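Local coordinates for protein 2,3,4,5-tetrahydropyridine-2,6-dicarboxylate N-succinyltransferase (Campylobacter jejuni, PDB 2RIJ) that probably catalyses the transfer of a succinyl group from succinyl-CoA to tetrahydrodipicolinate, the first step of the succinylase route to diaminopimelate and lysine, at residues M256-S262 with V273-I279. Numbering follows the deposited sequence. Where two conformers were deposited one is given.
Sequences MVEGRIS and VGGGASI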
loop_
_atom_site.group_PDB
_atom_site.type_symbol
_atom_site.label_atom_id
_atom_site.label_comp_id
_atom_site.label_asym_id
_atom_site.label_seq_id
_atom_site.Cartn_x
_atom_site.Cartn_y
_atom_site.Cartn_z
HETATM N N MSE A 256 -29.747 -12.862 -16.485
HETATM C CA MSE A 256 -30.316 -12.511 -15.168
HETATM C C MSE A 256 -29.939 -11.064 -14.855
HETATM O O MSE A 256 -28.764 -10.745 -14.758
HETATM C CB MSE A 256 -29.730 -13.412 -14.111
HETATM C CG MSE A 256 -30.109 -13.016 -12.681
HETATM SE SE MSE A 256 -32.079 -13.028 -12.412
HETATM C CE MSE A 256 -32.411 -14.889 -12.975
ATOM N N VAL A 257 -30.921 -10.189 -14.719
ATOM C CA VAL A 257 -30.666 -8.779 -14.508
ATOM C C VAL A 257 -31.250 -8.332 -13.132
ATOM O O VAL A 257 -32.440 -8.388 -12.884
ATOM C CB VAL A 257 -31.216 -7.920 -15.636
ATOM C CG1 VAL A 257 -30.926 -6.394 -15.376
ATOM C CG2 VAL A 257 -30.700 -8.413 -17.004
ATOM N N GLU A 258 -30.346 -7.928 -12.270
ATOM C CA GLU A 258 -30.634 -7.442 -10.949
ATOM C C GLU A 258 -30.036 -6.059 -10.688
ATOM O O GLU A 258 -30.075 -5.521 -9.556
ATOM C CB GLU A 258 -30.179 -8.439 -9.931
ATOM C CG GLU A 258 -30.492 -9.825 -10.305
ATOM C CD GLU A 258 -30.300 -10.764 -9.125
ATOM O OE1 GLU A 258 -30.973 -10.541 -8.115
ATOM O OE2 GLU A 258 -29.488 -11.695 -9.181
ATOM N N GLY A 259 -29.549 -5.457 -11.747
ATOM C CA GLY A 259 -28.960 -4.107 -11.716
ATOM C C GLY A 259 -29.442 -3.254 -12.871
ATOM O O GLY A 259 -30.443 -3.567 -13.542
ATOM N N ARG A 260 -28.748 -2.143 -13.097
ATOM C CA ARG A 260 -29.263 -1.037 -13.878
ATOM C C ARG A 260 -28.537 -0.918 -15.208
ATOM O O ARG A 260 -27.304 -0.758 -15.255
ATOM C CB ARG A 260 -29.122 0.258 -13.075
ATOM C CG ARG A 260 -29.964 0.184 -11.803
ATOM C CD ARG A 260 -29.749 1.384 -10.931
ATOM N NE ARG A 260 -28.399 1.410 -10.359
ATOM C CZ ARG A 260 -28.047 0.830 -9.206
ATOM N NH1 ARG A 260 -28.880 0.047 -8.536
ATOM N NH2 ARG A 260 -26.812 0.992 -8.719
ATOM N N ILE A 261 -29.308 -1.034 -16.269
ATOM C CA ILE A 261 -28.806 -0.924 -17.630
ATOM C C ILE A 261 -29.248 0.410 -18.214
ATOM O O ILE A 261 -30.409 0.598 -18.596
ATOM C CB ILE A 261 -29.293 -2.053 -18.525
ATOM C CG1 ILE A 261 -29.069 -3.401 -17.845
ATOM C CG2 ILE A 261 -28.569 -2.024 -19.890
ATOM C CD1 ILE A 261 -29.557 -4.613 -18.609
ATOM N N SER A 262 -28.291 1.323 -18.363
ATOM C CA SER A 262 -28.557 2.668 -18.935
ATOM C C SER A 262 -28.815 2.631 -20.426
ATOM O O SER A 262 -28.447 1.699 -21.140
ATOM C CB SER A 262 -27.355 3.615 -18.691
ATOM O OG SER A 262 -27.141 3.841 -17.300
ATOM N N VAL A 273 -26.102 -9.682 -14.260
ATOM C CA VAL A 273 -25.973 -8.318 -13.742
ATOM C C VAL A 273 -26.429 -8.419 -12.284
ATOM O O VAL A 273 -27.609 -8.662 -12.001
ATOM C CB VAL A 273 -26.799 -7.312 -14.511
ATOM C CG1 VAL A 273 -26.566 -5.842 -13.969
ATOM C CG2 VAL A 273 -26.558 -7.422 -16.027
ATOM N N GLY A 274 -25.473 -8.333 -11.371
ATOM C CA GLY A 274 -25.730 -8.574 -9.951
ATOM C C GLY A 274 -26.543 -7.452 -9.294
ATOM O O GLY A 274 -26.735 -6.374 -9.861
ATOM N N GLY A 275 -27.017 -7.750 -8.082
ATOM C CA GLY A 275 -27.955 -6.907 -7.369
ATOM C C GLY A 275 -27.330 -5.540 -7.151
ATOM O O GLY A 275 -26.257 -5.418 -6.564
ATOM N N GLY A 276 -27.999 -4.492 -7.636
ATOM C CA GLY A 276 -27.515 -3.124 -7.460
ATOM C C GLY A 276 -26.314 -2.719 -8.306
ATOM O O GLY A 276 -25.787 -1.631 -8.150
ATOM N N ALA A 277 -25.875 -3.596 -9.206
ATOM C CA ALA A 277 -24.823 -3.221 -10.129
ATOM C C ALA A 277 -25.335 -2.139 -11.078
ATOM O O ALA A 277 -26.534 -2.031 -11.374
ATOM C CB ALA A 277 -24.298 -4.428 -10.912
ATOM N N SER A 278 -24.406 -1.342 -11.571
ATOM C CA SER A 278 -24.665 -0.288 -12.549
ATOM C C SER A 278 -23.894 -0.614 -13.813
ATOM O O SER A 278 -22.686 -0.868 -13.739
ATOM C CB SER A 278 -24.159 1.078 -12.038
ATOM O OG SER A 278 -25.141 1.794 -11.306
ATOM N N ILE A 279 -24.563 -0.558 -14.959
ATOM C CA ILE A 279 -23.916 -0.519 -16.254
ATOM C C ILE A 279 -24.221 0.838 -16.896
ATOM O O ILE A 279 -25.365 1.124 -17.232
ATOM C CB ILE A 279 -24.343 -1.659 -17.192
ATOM C CG1 ILE A 279 -24.135 -3.010 -16.517
ATOM C CG2 ILE A 279 -23.570 -1.603 -18.520
ATOM C CD1 ILE A 279 -24.776 -4.179 -17.255
HETATM O O HOH W 1 -26.879 3.209 -12.582
HETATM O O HOH W 2 -27.275 2.326 -15.237
#
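Arg260 lays its guanidinium over the carbonyl of Ala277, with Ser278 OG at its edge, 3.2 Å from Arg260 NH2 in a hydrogen bond. The setting is a corner of the left-handed parallel beta-helix of the hexapeptide-repeat acyltransferases, where successive coils stack with their strands parallel. On one side of the corner, Val273 N gives a bond to Met256 O (2.9 Å) and Glu258 N one to Val273 O (2.8 Å); on the other, Arg260 N reaches Ala277 O (2.8 Å) and Ile279 N reaches Arg260 O (2.8 Å).

Between them the register slips by two residues, because 273-279 takes a wider path through a type II turn from Gly274 to Ala277. Gly276, with positive phi, suits the third position of that turn, and its N bonds to Glu258 O at 3.0 Å. Gly259 must also be small: a CB there would collide with Ala277 O and Val273 CG1.

Branched aliphatic residues fill the interior of the coil, Val257 over Val273 and Ile261 over Ile279; the side chains of Ile261 and Ile279 both touch Val267 of strand 266-267. Arg260 and Ser278 lie on the opposite face, where a second subunit packs against them, its Asn302 OD1 accepting a hydrogen bond from Arg260 NH2, while Arg260 NH1 bonds to Ala242 O. Glu258 is the predicted acyl-anhydride residue, and Arg260, Gly275 and Ser278 are predicted to bind succinyl-CoA, so the corner probably lines the active site between subunits. A water accepts from Arg260 NE at 3.2 Å and lies 2.6 Å from Ser278 OG.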